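Local coordinates for protein phenol hydroxylase component phN (Pseudomonas stutzeri, PDB 3U52) that probably serves as the diiron-carrying oxygenase subunit of a bacterial multicomponent phenol hydroxylase, where phenol is hydroxylated with molecular oxygen, at residues 203-208 / 293-298. Numbering follows the deposited sequence.
Sequences TNLLFV and EAWEVY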
loop_
_atom_site.group_PDB
_atom_site.type_symbol
_atom_site.label_atom_id
_atom_site.label_comp_id
_atom_site.label_asym_id
_atom_site.label_seq_id
_atom_site.Cartn_x
_atom_site.Cartn_y
_atom_site.Cartn_z
ATOM N N THR A 203 26.934 0.272 10.032
ATOM C CA THR A 203 25.513 0.340 9.624
ATOM C C THR A 203 24.595 -0.810 10.082
ATOM O O THR A 203 23.515 -0.594 10.635
ATOM C CB THR A 203 25.358 0.567 8.082
ATOM O OG1 THR A 203 23.986 0.829 7.825
ATOM C CG2 THR A 203 25.818 -0.652 7.248
ATOM N N ASN A 204 25.041 -2.027 9.870
ATOM C CA ASN A 204 24.272 -3.214 10.252
ATOM C C ASN A 204 24.019 -3.346 11.754
ATOM O O ASN A 204 23.029 -3.971 12.170
ATOM C CB ASN A 204 24.981 -4.469 9.727
ATOM C CG ASN A 204 24.738 -4.704 8.218
ATOM O OD1 ASN A 204 23.653 -4.420 7.694
ATOM N ND2 ASN A 204 25.742 -5.223 7.537
ATOM N N LEU A 205 24.931 -2.819 12.562
ATOM C CA LEU A 205 24.736 -2.829 14.023
ATOM C C LEU A 205 23.606 -1.937 14.509
ATOM O O LEU A 205 23.076 -2.151 15.604
ATOM C CB LEU A 205 26.035 -2.509 14.765
ATOM C CG LEU A 205 27.094 -3.577 14.484
ATOM C CD1 LEU A 205 28.535 -3.105 14.595
ATOM C CD2 LEU A 205 26.840 -4.737 15.389
ATOM N N LEU A 206 23.267 -0.920 13.714
ATOM C CA LEU A 206 22.152 -0.029 14.002
ATOM C C LEU A 206 20.880 -0.574 13.349
ATOM O O LEU A 206 19.877 -0.780 14.017
ATOM C CB LEU A 206 22.463 1.386 13.483
ATOM C CG LEU A 206 21.807 2.642 14.140
ATOM C CD1 LEU A 206 20.557 2.316 14.970
ATOM C CD2 LEU A 206 22.810 3.470 14.994
ATOM N N PHE A 207 20.957 -0.856 12.055
ATOM C CA PHE A 207 19.815 -1.237 11.222
ATOM C C PHE A 207 19.226 -2.602 11.552
ATOM O O PHE A 207 18.013 -2.724 11.753
ATOM C CB PHE A 207 20.262 -1.235 9.745
ATOM C CG PHE A 207 19.130 -1.315 8.736
ATOM C CD1 PHE A 207 18.665 -2.552 8.280
ATOM C CD2 PHE A 207 18.565 -0.145 8.213
ATOM C CE1 PHE A 207 17.621 -2.615 7.352
ATOM C CE2 PHE A 207 17.523 -0.195 7.286
ATOM C CZ PHE A 207 17.050 -1.426 6.851
ATOM N N VAL A 208 20.061 -3.641 11.528
ATOM C CA VAL A 208 19.558 -5.005 11.742
ATOM C C VAL A 208 18.798 -5.193 13.100
ATOM O O VAL A 208 17.672 -5.702 13.109
ATOM C CB VAL A 208 20.642 -6.088 11.515
ATOM C CG1 VAL A 208 20.011 -7.466 11.569
ATOM C CG2 VAL A 208 21.364 -5.901 10.118
ATOM N N GLU A 293 26.616 -11.567 19.683
ATOM C CA GLU A 293 26.521 -12.217 18.372
ATOM C C GLU A 293 26.495 -11.209 17.219
ATOM O O GLU A 293 27.084 -11.475 16.177
ATOM C CB GLU A 293 25.247 -13.087 18.280
ATOM C CG GLU A 293 25.334 -14.444 19.018
ATOM C CD GLU A 293 23.974 -15.105 19.261
ATOM O OE1 GLU A 293 22.919 -14.421 19.215
ATOM O OE2 GLU A 293 23.962 -16.343 19.497
ATOM N N ALA A 294 25.730 -10.118 17.356
ATOM C CA ALA A 294 25.715 -9.047 16.356
ATOM C C ALA A 294 27.097 -8.404 16.158
ATOM O O ALA A 294 27.543 -8.202 15.021
ATOM C CB ALA A 294 24.661 -7.973 16.746
ATOM N N TRP A 295 27.786 -8.078 17.249
ATOM C CA TRP A 295 29.143 -7.530 17.151
ATOM C C TRP A 295 30.110 -8.473 16.422
ATOM O O TRP A 295 30.912 -8.054 15.557
ATOM C CB TRP A 295 29.746 -7.203 18.537
ATOM C CG TRP A 295 31.024 -6.457 18.411
ATOM C CD1 TRP A 295 32.312 -6.969 18.579
ATOM C CD2 TRP A 295 31.196 -5.060 18.092
ATOM N NE1 TRP A 295 33.251 -5.958 18.367
ATOM C CE2 TRP A 295 32.601 -4.797 18.062
ATOM C CE3 TRP A 295 30.302 -3.997 17.804
ATOM C CZ2 TRP A 295 33.123 -3.510 17.780
ATOM C CZ3 TRP A 295 30.842 -2.716 17.490
ATOM C CH2 TRP A 295 32.232 -2.498 17.487
ATOM N N GLU A 296 30.063 -9.739 16.820
ATOM C CA GLU A 296 30.914 -10.758 16.260
ATOM C C GLU A 296 30.723 -10.958 14.744
ATOM O O GLU A 296 31.695 -11.118 13.984
ATOM C CB GLU A 296 30.611 -12.035 17.015
ATOM C CG GLU A 296 31.679 -13.082 16.879
ATOM C CD GLU A 296 31.501 -14.213 17.902
ATOM O OE1 GLU A 296 31.718 -15.380 17.495
ATOM O OE2 GLU A 296 31.120 -13.937 19.080
ATOM N N VAL A 297 29.482 -10.947 14.287
ATOM C CA VAL A 297 29.215 -11.116 12.870
ATOM C C VAL A 297 29.451 -9.834 12.091
ATOM O O VAL A 297 30.159 -9.824 11.089
ATOM C CB VAL A 297 27.765 -11.634 12.665
ATOM C CG1 VAL A 297 27.394 -11.703 11.150
ATOM C CG2 VAL A 297 27.641 -12.996 13.356
ATOM N N TYR A 298 28.871 -8.735 12.545
ATOM C CA TYR A 298 28.878 -7.537 11.736
ATOM C C TYR A 298 30.174 -6.763 11.831
ATOM O O TYR A 298 30.574 -6.134 10.869
ATOM C CB TYR A 298 27.658 -6.655 12.027
ATOM C CG TYR A 298 26.406 -7.389 11.663
ATOM C CD1 TYR A 298 25.514 -7.801 12.637
ATOM C CD2 TYR A 298 26.138 -7.716 10.334
ATOM C CE1 TYR A 298 24.367 -8.505 12.292
ATOM C CE2 TYR A 298 25.009 -8.419 9.979
ATOM C CZ TYR A 298 24.127 -8.813 10.956
ATOM O OH TYR A 298 22.986 -9.519 10.602
HETATM O O HOH W 1 28.422 -5.857 8.440
#
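Y298 lays its ring across the flank of helix 187-216, where N204 and V208, one turn apart, meet its two ends. Close to the ring's root, CB of N204 comes within 3.5 Å of Y298 CD2, while the two side chains cross at about a right angle, with the amide plane turned 50° from the ring. Further out, V208 CG1 lies 3.7 Å from Y298 OH, and V208 CG2 rests near CZ. The tyrosine's CB points toward the opposing segment, and with CG beside the backbone N, anti to the carbonyl carbon (chi1 -63°), the ring swings along the helix flank to V208; V297 CG1 packs over the centre of one ring face. A long flat side chain suits this place because it can touch N204 near CD2 and V208 at OH.

L205 packs beside Y298. Its two methyls divide the work: CD1 touches W295 CZ3 at 3.7 Å, whereas CD2 reaches the backbone of A294 and sits 4.0 Å from Y298 CB. The small A294 lets that branch approach the helix backbone, its carbonyl oxygen already engaged by the amide N of Y298. Across the interface the polar link is indirect: a water accepts from N204 ND2 at 2.9 Å and donates a longer bond to Y298 O, which gives the amide a role beside an otherwise apolar seam.

Behind this layer, W295 is positioned by a hydrogen bond from NE1 to N325 and by stacking on Y299, while L273 of helix 254-283 packs against L205. The two segments run in broadly opposed directions, 138° between their N-to-C directions, in the all-helical core characteristic of bacterial multicomponent monooxygenases; helix 187-216 also supplies the iron ligand E199, joining this packing to the diiron-bearing bundle.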